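Local coordinates for protein serine protease inhibitor (Schistosoma haematobium, PDB 3STO) that probably inhibits serine-type endopeptidases, as a member of the serpin family of protease inhibitors, at residues L27-A32 with K311-V316; G58-T63 with S78-S83; R131-S136 with G143-V148; S200-H205 with V291-P296; F253-V258 with P393-K398. All coordinates share one frame; numbering follows the deposited sequence.

Interaction 1: residues L27-A32 with K311-V316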
# COMPACT_ATOMS: atom_id res chain seq x y z
N LEU A 27 -5.71 3.30 8.38
CA LEU A 27 -4.48 2.85 9.05
C LEU A 27 -4.67 2.65 10.55
O LEU A 27 -4.18 1.68 11.08
CB LEU A 27 -3.30 3.78 8.73
CG LEU A 27 -2.67 3.70 7.34
CD1 LEU A 27 -1.70 4.84 7.14
CD2 LEU A 27 -1.98 2.39 7.09
N SER A 28 -5.43 3.51 11.23
CA SER A 28 -5.71 3.30 12.65
C SER A 28 -6.48 2.04 12.95
O SER A 28 -6.46 1.58 14.07
CB SER A 28 -6.44 4.45 13.32
OG SER A 28 -7.32 5.06 12.43
N THR A 29 -7.13 1.47 11.96
CA THR A 29 -7.92 0.29 12.25
C THR A 29 -7.15 -0.95 11.89
O THR A 29 -7.03 -1.87 12.68
CB THR A 29 -9.27 0.30 11.49
OG1 THR A 29 -10.07 1.40 11.97
CG2 THR A 29 -10.01 -1.03 11.74
N VAL A 30 -6.61 -0.96 10.69
CA VAL A 30 -6.00 -2.14 10.15
C VAL A 30 -4.71 -2.50 10.91
O VAL A 30 -4.34 -3.66 10.96
CB VAL A 30 -5.70 -1.98 8.66
CG1 VAL A 30 -4.49 -1.05 8.43
CG2 VAL A 30 -5.47 -3.34 8.02
N THR A 31 -4.03 -1.54 11.52
CA THR A 31 -2.74 -1.90 12.13
C THR A 31 -2.92 -2.47 13.52
O THR A 31 -2.02 -3.14 14.03
CB THR A 31 -1.68 -0.76 12.15
OG1 THR A 31 -2.09 0.28 13.04
CG2 THR A 31 -1.44 -0.18 10.75
N ALA A 32 -4.10 -2.22 14.11
CA ALA A 32 -4.40 -2.61 15.50
C ALA A 32 -4.07 -4.09 15.86
O ALA A 32 -3.52 -4.36 16.92
CB ALA A 32 -5.87 -2.28 15.85
N LYS A 311 -15.55 -2.78 6.78
CA LYS A 311 -16.80 -2.75 7.53
C LYS A 311 -16.67 -1.81 8.68
O LYS A 311 -17.50 -0.90 8.89
CB LYS A 311 -17.16 -4.14 8.05
CG LYS A 311 -17.87 -5.01 7.03
CD LYS A 311 -17.90 -6.46 7.46
CE LYS A 311 -18.81 -7.22 6.56
NZ LYS A 311 -18.66 -8.70 6.76
N SER A 312 -15.61 -2.03 9.45
CA SER A 312 -15.30 -1.19 10.60
C SER A 312 -15.23 0.33 10.30
O SER A 312 -15.56 1.13 11.17
CB SER A 312 -14.00 -1.64 11.24
OG SER A 312 -13.60 -0.68 12.19
N ILE A 313 -14.81 0.73 9.10
CA ILE A 313 -14.73 2.15 8.82
C ILE A 313 -15.91 2.68 8.01
O ILE A 313 -15.87 3.83 7.55
CB ILE A 313 -13.35 2.61 8.17
CG1 ILE A 313 -13.17 2.05 6.76
CG2 ILE A 313 -12.15 2.22 9.05
CD1 ILE A 313 -11.79 2.36 6.21
N GLY A 314 -16.94 1.87 7.85
CA GLY A 314 -18.20 2.39 7.33
C GLY A 314 -18.73 1.77 6.05
O GLY A 314 -19.81 2.11 5.60
N VAL A 315 -17.97 0.86 5.44
CA VAL A 315 -18.40 0.24 4.19
C VAL A 315 -18.96 -1.16 4.45
O VAL A 315 -18.22 -2.14 4.56
CB VAL A 315 -17.24 0.19 3.18
CG1 VAL A 315 -17.69 -0.51 1.86
CG2 VAL A 315 -16.71 1.59 2.94
N VAL A 316 -20.29 -1.22 4.50
CA VAL A 316 -21.02 -2.36 5.02
C VAL A 316 -21.89 -3.02 3.96
O VAL A 316 -21.72 -4.22 3.67
CB VAL A 316 -21.87 -1.94 6.26
CG1 VAL A 316 -22.74 -3.08 6.74
CG2 VAL A 316 -20.94 -1.45 7.40
O HOH W 1 -12.75 1.76 13.21
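Thr29, near the C-terminal end of helix 18-30, meets Ser312 and Ile313 where helix 307-312 runs out. Its CB points at the other segment, although the CA atoms of Thr29 and Ser312 stay 7.7 Å apart, so the two branches beyond CB do the bridging. The methyl CG2 lies anti to the backbone N (chi1 -64°, measured to OG1) and reaches Ser312: it stands 3.6 Å from OG and 4.1 Å from CB of that serine, an apolar carbon set against a hydroxymethyl group. The hydroxyl OG1 takes the other branch, beside the backbone N, and passes 3.7 Å from Ile313 CG2, the two side chains crossing obliquely.

OG1 of Thr29 has polar partners as well. A water lies 3.0 Å from Thr29 OG1 and 2.8 Å from Ser312 OG, linking the two hydroxyls, and OG1 makes a weak hydrogen bond to Ala25 O one turn earlier. Ile313 is the first residue to leave helix 307-312, which a Schellman motif closes: Val315 N bonds to Leu310 O and Gly314 N to Lys311 O, with positive phi (121°) at Gly314. The contact links two helices of the serpin fold at its surface; Thr29 and Val30 also touch Thr309 of helix 307-312, while Leu27, Val30 and Thr31 rest on strand 39-41.

Interaction 2: residues G58-T63 with S78-S83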
# COMPACT_ATOMS: atom_id res chain seq x y z
N GLY A 58 -21.19 1.66 -10.64
CA GLY A 58 -21.53 0.34 -10.15
C GLY A 58 -22.32 0.31 -8.84
O GLY A 58 -23.32 -0.40 -8.72
N ALA A 59 -21.88 1.09 -7.86
CA ALA A 59 -22.45 1.03 -6.52
C ALA A 59 -23.51 2.10 -6.37
O ALA A 59 -23.25 3.28 -6.61
CB ALA A 59 -21.37 1.21 -5.47
N GLN A 60 -24.70 1.71 -5.95
CA GLN A 60 -25.79 2.66 -5.91
C GLN A 60 -26.44 2.72 -4.55
O GLN A 60 -26.14 1.91 -3.68
CB GLN A 60 -26.83 2.28 -6.98
CG GLN A 60 -26.33 2.50 -8.39
CD GLN A 60 -26.38 3.95 -8.80
OE1 GLN A 60 -26.64 4.85 -7.98
NE2 GLN A 60 -26.14 4.18 -10.07
N GLY A 61 -27.39 3.63 -4.40
CA GLY A 61 -28.11 3.77 -3.17
C GLY A 61 -27.17 3.91 -1.98
O GLY A 61 -26.18 4.62 -2.04
N ARG A 62 -27.50 3.20 -0.92
CA ARG A 62 -26.79 3.28 0.34
C ARG A 62 -25.39 2.61 0.25
O ARG A 62 -24.45 2.98 0.97
CB ARG A 62 -27.68 2.62 1.41
CG ARG A 62 -27.23 2.86 2.85
CD ARG A 62 -28.35 2.58 3.81
NE ARG A 62 -27.90 1.75 4.92
CZ ARG A 62 -28.16 0.46 5.03
NH1 ARG A 62 -28.87 -0.16 4.09
NH2 ARG A 62 -27.70 -0.22 6.08
N THR A 63 -25.25 1.64 -0.65
CA THR A 63 -23.96 1.03 -0.95
C THR A 63 -22.94 2.06 -1.49
O THR A 63 -21.83 2.15 -0.99
CB THR A 63 -24.13 -0.12 -1.95
OG1 THR A 63 -25.10 -1.04 -1.44
CG2 THR A 63 -22.82 -0.84 -2.18
N SER A 78 -23.48 15.80 3.56
CA SER A 78 -24.74 15.94 4.28
C SER A 78 -25.94 15.28 3.57
O SER A 78 -27.00 15.15 4.16
CB SER A 78 -25.01 17.42 4.55
OG SER A 78 -24.59 18.22 3.46
N SER A 79 -25.78 14.87 2.31
CA SER A 79 -26.79 14.02 1.67
C SER A 79 -26.22 13.17 0.55
O SER A 79 -25.15 13.44 0.03
CB SER A 79 -27.99 14.83 1.14
OG SER A 79 -27.64 15.60 0.00
N TRP A 80 -26.96 12.13 0.19
CA TRP A 80 -26.63 11.31 -0.96
C TRP A 80 -27.04 11.99 -2.25
O TRP A 80 -28.22 12.26 -2.50
CB TRP A 80 -27.31 9.96 -0.85
CG TRP A 80 -27.11 9.04 -2.02
CD1 TRP A 80 -28.10 8.40 -2.73
CD2 TRP A 80 -25.86 8.61 -2.60
NE1 TRP A 80 -27.54 7.61 -3.70
CE2 TRP A 80 -26.17 7.72 -3.64
CE3 TRP A 80 -24.51 8.90 -2.34
CZ2 TRP A 80 -25.18 7.10 -4.43
CZ3 TRP A 80 -23.53 8.29 -3.11
CH2 TRP A 80 -23.87 7.41 -4.14
N ASN A 81 -26.03 12.24 -3.06
CA ASN A 81 -26.17 12.87 -4.35
C ASN A 81 -25.47 12.02 -5.37
O ASN A 81 -24.28 12.18 -5.59
CB ASN A 81 -25.56 14.24 -4.25
CG ASN A 81 -26.30 15.08 -3.29
OD1 ASN A 81 -27.26 15.76 -3.64
ND2 ASN A 81 -25.89 15.03 -2.04
N SER A 82 -26.21 11.11 -5.98
CA SER A 82 -25.61 9.98 -6.64
C SER A 82 -24.76 10.41 -7.82
O SER A 82 -23.66 9.92 -8.00
CB SER A 82 -26.65 8.92 -7.03
OG SER A 82 -27.58 9.43 -7.95
N SER A 83 -25.25 11.34 -8.64
CA SER A 83 -24.46 11.73 -9.80
C SER A 83 -23.23 12.53 -9.40
O SER A 83 -22.15 12.32 -9.94
CB SER A 83 -25.30 12.50 -10.82
OG SER A 83 -26.08 11.58 -11.56
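Gly61 and Trp80 meet in the helical subdomain of the serpin fold, where the chain entering helix 61-70 passes the chain entering helix 82-101. The main contact is carbonyl against ring face. Gly61 O sits 3.4 Å above the indole plane, offset toward the rim, with CE2 of Trp80 its nearest ring atom at 3.5 Å and CZ2 of the same ring at 3.6 Å. The indole reaches this carbonyl because CG of Trp80 lies anti to the backbone N (chi1 177°). The positive phi of Gly61 (52°) suits a glycine, but it is the carbonyl O that meets the ring.

A second kind of contact is polar atom against ring edge and side-chain carbon. CB of Gln60 points away from the other segment, but the chain bends back at chi2 (-78°) and brings the amide round. Its OE1 then lies near the plane of the indole, 4.4 Å from Trp80 CZ2, and 4.2 Å from Ser82 CB, distances of loose van der Waals contact.

Within 78-83, Asn81 ND2 donates to Ser79 OG at 2.7 Å and makes a weak bond to Ser79 O; it is also bonded to Ser75 O. These bonds tie the Asn81 amide to the chain just before Trp80. Around the contact, Gln60 touches Gln86 of helix 82-101, and its backbone bonds to Asp325. The face of the indole opposite Gly61 is occupied from within its own segment: Ser82 CA stands 3.6 Å above the ring plane of Trp80.

Interaction 3: residues R131-S136 with G143-V148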
# COMPACT_ATOMS: atom_id res chain seq x y z
N ARG A 131 -23.73 -2.85 -19.88
CA ARG A 131 -22.82 -2.28 -20.87
C ARG A 131 -22.12 -0.99 -20.42
O ARG A 131 -20.94 -0.78 -20.73
CB ARG A 131 -23.58 -2.02 -22.18
N ARG A 132 -22.82 -0.12 -19.70
CA ARG A 132 -22.21 1.13 -19.26
C ARG A 132 -21.06 0.88 -18.26
O ARG A 132 -20.06 1.61 -18.23
CB ARG A 132 -23.24 2.06 -18.62
CG ARG A 132 -24.59 2.06 -19.34
N PHE A 133 -21.21 -0.16 -17.44
CA PHE A 133 -20.21 -0.49 -16.45
C PHE A 133 -19.00 -1.08 -17.15
O PHE A 133 -17.86 -0.60 -16.98
CB PHE A 133 -20.75 -1.50 -15.44
CG PHE A 133 -19.74 -1.94 -14.41
CD1 PHE A 133 -19.32 -1.05 -13.42
CD2 PHE A 133 -19.24 -3.23 -14.43
CE1 PHE A 133 -18.40 -1.44 -12.47
CE2 PHE A 133 -18.30 -3.64 -13.47
CZ PHE A 133 -17.89 -2.74 -12.48
N ASN A 134 -19.27 -2.12 -17.93
CA ASN A 134 -18.26 -2.81 -18.72
C ASN A 134 -17.39 -1.83 -19.51
O ASN A 134 -16.18 -2.01 -19.62
CB ASN A 134 -18.94 -3.76 -19.68
CG ASN A 134 -18.06 -4.90 -20.05
OD1 ASN A 134 -18.21 -6.01 -19.52
ND2 ASN A 134 -17.13 -4.66 -20.96
N GLU A 135 -18.03 -0.80 -20.05
CA GLU A 135 -17.32 0.20 -20.81
C GLU A 135 -16.53 1.13 -19.90
O GLU A 135 -15.38 1.43 -20.19
CB GLU A 135 -18.28 0.99 -21.71
N SER A 136 -17.13 1.58 -18.80
CA SER A 136 -16.43 2.40 -17.80
C SER A 136 -15.12 1.73 -17.27
O SER A 136 -14.08 2.40 -17.14
CB SER A 136 -17.37 2.76 -16.64
OG SER A 136 -17.03 4.01 -16.05
N GLY A 143 -8.01 -0.45 -14.00
CA GLY A 143 -9.05 -1.40 -13.63
C GLY A 143 -9.35 -2.45 -14.69
O GLY A 143 -9.33 -2.16 -15.89
N GLU A 144 -9.65 -3.67 -14.25
CA GLU A 144 -9.96 -4.73 -15.19
C GLU A 144 -11.07 -5.65 -14.67
O GLU A 144 -11.01 -6.17 -13.56
CB GLU A 144 -8.70 -5.51 -15.53
CG GLU A 144 -8.84 -6.55 -16.63
CD GLU A 144 -7.50 -7.22 -16.98
OE1 GLU A 144 -6.43 -6.77 -16.47
OE2 GLU A 144 -7.51 -8.20 -17.76
N LEU A 145 -12.07 -5.86 -15.52
CA LEU A 145 -13.18 -6.72 -15.18
C LEU A 145 -12.89 -8.07 -15.79
O LEU A 145 -12.49 -8.16 -16.94
CB LEU A 145 -14.46 -6.14 -15.79
CG LEU A 145 -15.83 -6.57 -15.25
CD1 LEU A 145 -16.86 -6.29 -16.31
CD2 LEU A 145 -15.90 -8.02 -14.87
N LYS A 146 -13.08 -9.13 -15.02
CA LYS A 146 -12.85 -10.48 -15.52
C LYS A 146 -13.96 -11.38 -15.04
O LYS A 146 -14.20 -11.54 -13.85
CB LYS A 146 -11.49 -11.01 -15.05
CG LYS A 146 -10.28 -10.08 -15.35
CD LYS A 146 -9.70 -10.31 -16.74
N GLN A 147 -14.67 -11.98 -15.98
CA GLN A 147 -15.71 -12.89 -15.58
C GLN A 147 -15.08 -14.27 -15.47
O GLN A 147 -14.11 -14.59 -16.17
CB GLN A 147 -16.87 -12.82 -16.55
CG GLN A 147 -17.14 -11.39 -16.98
CD GLN A 147 -18.35 -11.26 -17.88
OE1 GLN A 147 -19.32 -12.01 -17.74
NE2 GLN A 147 -18.30 -10.30 -18.81
N VAL A 148 -15.63 -15.07 -14.56
CA VAL A 148 -14.92 -16.21 -14.03
C VAL A 148 -15.94 -17.21 -13.52
O VAL A 148 -17.02 -16.83 -13.09
CB VAL A 148 -13.97 -15.74 -12.87
CG1 VAL A 148 -13.98 -16.68 -11.69
CG2 VAL A 148 -12.55 -15.50 -13.39
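Leu145 points its CB at helix 131-138 and touches both Phe133 and Asn134, packing the helix of a beta-alpha-beta crossover against the strand that follows it. In this serpin unit, strand 112-124 leads into helix 131-138 and then into strand 143-148, which pairs parallel with the first strand. The short helix and strand segments approach to 9.1 Å between axes, their directions at 129°.

One methyl carries the first shell. CD1 of Leu145 lies 3.5 Å from Asn134 OD1 and 4.1 Å from Phe133 CE2. It comes to the phenyl ring obliquely, whereas the leucine and asparagine side chains cross at about a right angle. Both helix residues leave the backbone somewhat to one side of the strand; with CG anti to the backbone N in each (chi1 178° in Phe133), their ends swing closer to it.

The next shell surrounds these groups. Phe133, which is buried, also packs on Ile121 of strand 112-124 and on Ser56 and Ile329, and Val129 touches both Asn134 and Leu145. Strand 143-148 is held by backbone hydrogen bonds from Glu144, Lys146 and Val148 to strand 112-124. Glu144 bonds through OE1 to Trp163 NE1, and Val148 packs on the same helix 153-167. Gln147 leaves its strand to one side of helix 131-138, but its amide end comes nearer. There, closer to the surface, the approach to the helix is loose, with Asn134 OD1 4.3 Å from Gln147 NE2.

Interaction 4: residues S200-H205 with V291-P296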
# COMPACT_ATOMS: atom_id res chain seq x y z
N SER A 200 21.30 6.43 -4.66
CA SER A 200 22.66 5.95 -4.33
C SER A 200 22.69 4.50 -3.77
O SER A 200 22.50 4.27 -2.58
CB SER A 200 23.32 6.91 -3.35
OG SER A 200 24.54 6.36 -2.97
N PRO A 201 22.96 3.52 -4.63
CA PRO A 201 22.84 2.10 -4.31
C PRO A 201 23.93 1.63 -3.38
O PRO A 201 24.98 2.26 -3.32
CB PRO A 201 23.00 1.42 -5.68
CG PRO A 201 23.01 2.51 -6.67
CD PRO A 201 23.50 3.71 -5.98
N PHE A 202 23.68 0.55 -2.67
CA PHE A 202 24.65 -0.05 -1.77
C PHE A 202 25.60 -0.84 -2.63
O PHE A 202 25.19 -1.34 -3.67
CB PHE A 202 23.97 -1.01 -0.79
CG PHE A 202 23.05 -0.34 0.21
CD1 PHE A 202 21.71 -0.11 -0.10
CD2 PHE A 202 23.52 0.05 1.47
CE1 PHE A 202 20.85 0.47 0.82
CE2 PHE A 202 22.67 0.64 2.40
CZ PHE A 202 21.31 0.86 2.07
N GLU A 203 26.86 -0.92 -2.22
CA GLU A 203 27.83 -1.80 -2.87
C GLU A 203 27.72 -3.15 -2.17
O GLU A 203 27.88 -3.22 -0.96
CB GLU A 203 29.24 -1.21 -2.67
CG GLU A 203 30.24 -1.39 -3.84
CD GLU A 203 30.20 -2.78 -4.45
OE1 GLU A 203 30.56 -3.74 -3.75
OE2 GLU A 203 29.81 -2.94 -5.63
N PRO A 204 27.41 -4.21 -2.92
CA PRO A 204 27.23 -5.59 -2.43
C PRO A 204 28.44 -6.14 -1.67
O PRO A 204 28.28 -6.92 -0.72
CB PRO A 204 27.07 -6.40 -3.72
CG PRO A 204 26.60 -5.42 -4.71
CD PRO A 204 27.25 -4.12 -4.38
N HIS A 205 29.65 -5.78 -2.10
CA HIS A 205 30.86 -6.21 -1.39
C HIS A 205 30.84 -5.76 0.04
O HIS A 205 31.55 -6.32 0.87
CB HIS A 205 32.14 -5.70 -2.07
CG HIS A 205 32.48 -6.46 -3.32
ND1 HIS A 205 32.82 -5.85 -4.50
CD2 HIS A 205 32.44 -7.79 -3.58
CE1 HIS A 205 33.02 -6.76 -5.43
NE2 HIS A 205 32.79 -7.95 -4.90
N VAL A 291 25.78 9.80 7.36
CA VAL A 291 25.25 8.68 8.10
C VAL A 291 25.95 7.39 7.74
O VAL A 291 26.17 7.07 6.55
CB VAL A 291 23.74 8.50 7.81
CG1 VAL A 291 23.18 7.37 8.61
CG2 VAL A 291 23.03 9.77 8.14
N SER A 292 26.33 6.67 8.79
CA SER A 292 26.70 5.27 8.65
C SER A 292 25.39 4.46 8.73
O SER A 292 24.77 4.37 9.79
CB SER A 292 27.65 4.86 9.77
OG SER A 292 27.78 3.46 9.81
N LEU A 293 24.96 3.92 7.61
CA LEU A 293 23.68 3.25 7.52
C LEU A 293 23.87 1.75 7.38
O LEU A 293 24.57 1.29 6.47
CB LEU A 293 22.89 3.78 6.31
CG LEU A 293 21.63 3.04 5.85
CD1 LEU A 293 20.59 3.00 6.95
CD2 LEU A 293 21.02 3.68 4.57
N ARG A 294 23.25 0.98 8.25
CA ARG A 294 23.17 -0.46 8.01
C ARG A 294 21.74 -0.88 7.94
O ARG A 294 20.93 -0.50 8.78
CB ARG A 294 23.86 -1.26 9.10
CG ARG A 294 25.26 -0.80 9.41
CD ARG A 294 25.99 -1.89 10.12
NE ARG A 294 27.24 -1.40 10.66
CZ ARG A 294 27.62 -1.63 11.90
NH1 ARG A 294 26.84 -2.33 12.71
NH2 ARG A 294 28.78 -1.16 12.33
N LEU A 295 21.45 -1.70 6.96
CA LEU A 295 20.08 -1.99 6.61
C LEU A 295 20.04 -3.41 6.08
O LEU A 295 20.73 -3.75 5.13
CB LEU A 295 19.59 -0.97 5.54
CG LEU A 295 18.14 -1.05 5.03
CD1 LEU A 295 17.15 -0.78 6.17
CD2 LEU A 295 17.85 -0.11 3.83
N PRO A 296 19.17 -4.24 6.67
CA PRO A 296 18.95 -5.61 6.17
C PRO A 296 18.40 -5.63 4.72
O PRO A 296 17.58 -4.79 4.32
CB PRO A 296 17.90 -6.17 7.15
CG PRO A 296 17.89 -5.23 8.30
CD PRO A 296 18.26 -3.91 7.79
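Phe202 drives its ring against Leu293 and Leu295, two buried leucines of strand 287-305 in the part that belongs to beta-sheet C of the serpin fold, where this strand runs between 218-236 and 373-376. The phenylalanine comes from the loop that joins strand 186-197 to strand 208-215.

Along the strand, Val291 turns to Val373 and Phe375 and bonds through its backbone to Gly229. Ser292 faces the other way, its OG bonded to His376 NE2. Leu293 is the first to meet the loop: its CD2 lies 3.8 Å from Phe202 CZ and 4.1 Å from CE2 of the same ring, approaching obliquely, with the two side chains crossing at about a right angle. CG anti to the backbone N (chi1 168°) directs this branch at the ring. Arg294 points away and forms a salt bridge with Glu210. Leu295 repeats the orientation of Leu293 two residues on, so the pair offers two methyls to one end of the ring.

The backbone of Phe202 bonds to Glu350, while its ring packs edge-to-face with Trp198 and makes a cation-pi contact with Lys246; Met225 touches both Phe202 and Leu295. All three residues of the contact are buried, and the 9.7 Å between the CA atoms of Phe202 and Leu295 is bridged by their side chains. CZ of Phe202 closes it, 4.0 Å from Leu295 CD2.

Interaction 5: residues F253-V258 with P393-K398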
# COMPACT_ATOMS: atom_id res chain seq x y z
N PHE A 253 10.00 9.96 -4.75
CA PHE A 253 9.81 8.90 -3.80
C PHE A 253 11.08 8.68 -2.96
O PHE A 253 12.20 8.75 -3.47
CB PHE A 253 9.42 7.61 -4.54
CG PHE A 253 8.19 7.78 -5.38
CD1 PHE A 253 6.94 7.94 -4.76
CD2 PHE A 253 8.26 7.81 -6.77
CE1 PHE A 253 5.78 8.12 -5.53
CE2 PHE A 253 7.13 7.98 -7.52
CZ PHE A 253 5.89 8.16 -6.90
N THR A 254 10.87 8.44 -1.66
CA THR A 254 11.97 8.17 -0.74
C THR A 254 11.61 7.05 0.23
O THR A 254 10.43 6.82 0.51
CB THR A 254 12.40 9.44 0.01
OG1 THR A 254 13.54 9.16 0.78
CG2 THR A 254 11.30 9.96 0.92
N PHE A 255 12.62 6.31 0.67
CA PHE A 255 12.40 5.24 1.63
C PHE A 255 12.70 5.77 3.01
O PHE A 255 13.82 6.14 3.28
CB PHE A 255 13.33 4.08 1.32
CG PHE A 255 13.08 2.87 2.15
CD1 PHE A 255 11.88 2.15 2.03
CD2 PHE A 255 14.08 2.37 2.97
CE1 PHE A 255 11.65 0.97 2.78
CE2 PHE A 255 13.87 1.20 3.73
CZ PHE A 255 12.64 0.50 3.63
N VAL A 256 11.67 5.84 3.85
CA VAL A 256 11.78 6.40 5.19
C VAL A 256 11.85 5.27 6.20
O VAL A 256 10.97 4.42 6.22
CB VAL A 256 10.60 7.35 5.47
CG1 VAL A 256 10.62 7.84 6.95
CG2 VAL A 256 10.63 8.53 4.47
N ILE A 257 12.92 5.24 7.01
CA ILE A 257 13.08 4.26 8.08
C ILE A 257 12.89 4.93 9.41
O ILE A 257 13.43 6.00 9.67
CB ILE A 257 14.42 3.52 8.03
CG1 ILE A 257 14.70 3.05 6.59
CG2 ILE A 257 14.48 2.35 9.05
CD1 ILE A 257 16.20 3.02 6.27
N VAL A 258 12.06 4.32 10.25
CA VAL A 258 11.81 4.85 11.57
C VAL A 258 12.36 3.85 12.59
O VAL A 258 11.82 2.76 12.74
CB VAL A 258 10.31 5.07 11.85
CG1 VAL A 258 10.13 5.72 13.22
CG2 VAL A 258 9.69 5.94 10.77
N PRO A 393 2.60 8.64 2.85
CA PRO A 393 3.17 7.36 2.44
C PRO A 393 2.24 6.62 1.50
O PRO A 393 1.02 6.59 1.66
CB PRO A 393 3.28 6.60 3.77
CG PRO A 393 2.14 7.16 4.60
CD PRO A 393 2.07 8.63 4.23
N ILE A 394 2.82 6.05 0.47
CA ILE A 394 2.04 5.19 -0.38
C ILE A 394 2.23 3.72 -0.04
O ILE A 394 1.52 2.86 -0.53
CB ILE A 394 2.31 5.48 -1.86
CG1 ILE A 394 3.76 5.22 -2.20
CG2 ILE A 394 1.90 6.93 -2.23
CD1 ILE A 394 3.97 5.11 -3.67
N MSE A 395 3.20 3.43 0.82
CA MSE A 395 3.41 2.09 1.33
C MSE A 395 3.84 2.28 2.80
O MSE A 395 4.68 3.13 3.11
CB MSE A 395 4.44 1.36 0.47
CG MSE A 395 4.74 -0.09 0.81
SE MSE A 395 5.81 -0.49 2.41
CE MSE A 395 7.52 0.49 2.28
N ALA A 396 3.20 1.54 3.70
CA ALA A 396 3.49 1.54 5.13
C ALA A 396 3.79 0.10 5.56
O ALA A 396 3.13 -0.84 5.14
CB ALA A 396 2.31 2.14 5.95
N ALA A 397 4.81 -0.06 6.37
CA ALA A 397 5.31 -1.37 6.73
C ALA A 397 5.90 -1.38 8.13
O ALA A 397 6.53 -0.42 8.56
CB ALA A 397 6.36 -1.86 5.72
N LYS A 398 5.69 -2.48 8.82
CA LYS A 398 6.43 -2.75 10.03
C LYS A 398 7.25 -4.04 9.81
O LYS A 398 6.73 -5.10 9.43
CB LYS A 398 5.49 -2.88 11.22
CG LYS A 398 6.22 -3.28 12.51
CD LYS A 398 5.27 -3.38 13.68
CE LYS A 398 4.34 -4.57 13.54
NZ LYS A 398 3.85 -5.00 14.88
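Beta-sheet B of the serpin fold is the setting here: strands 253-260 and 392-399 both pair antiparallel with strand 381-387, which lies between them, and Phe253 and Phe255 reach past it to touch Ile394 and Met395. The two segments meet through the ends of side chains, since the backbones are not direct neighbours. Both phenylalanines have CB directed to one side of the other strand, but their rings come nearer.

Phe253 and Ile394 cross at about a right angle. The isoleucine CD1 lies 4.0 Å from Phe253 CE1 and reaches the ring obliquely. CG1 of Ile394 is wedged between the backbone N and carbonyl carbon (chi1 61°), and the chain then extends to bring CD1 across. Phe253 also packs edge-to-face with Phe194.

Ile394 and Met395 both face Ile385 across the pairing of 392-399 with 381-387, forming a classic beta bulge. The chain turns a corner at Ile394, and both residues direct CB toward strand 253-260. Phe255 touches Cys383 of the intervening strand and bonds through its backbone to Lys246 in strand 241-247.

Met395 is modelled as selenomethionine. Its chain bends at chi2 (-73°) and chi3 (-56°), which carries the terminal methyl past the selenium and over to the edge of the phenyl ring, where Met395 CE stands near the ring plane, 4.2 Å from Phe255 CE1.

How the interactions relate
From the N terminus, interaction 1 opens at 27-32 and closes much later at 311-316, so interactions 2, 3 and 4 all fall within its span. Interactions 2 and 3 close in series, the first joining two helix starts and the second a helix to a sheet strand; they touch where Gly58 CA packs 4.2 Å from Phe133 CD1. Interaction 4 opens at 200-205; interaction 5 opens at 253-258, before 291-296 closes interaction 4, so these two cross. They also touch, with Leu295 CD1 3.9 Å from Ile257 CD1. Interaction 5, closing at 393-398, crosses interaction 1 too, tying the C-terminal strand to sheet B. Interactions 2 and 4 lie on opposite sides of the chain's centre, centres about 51 Å apart.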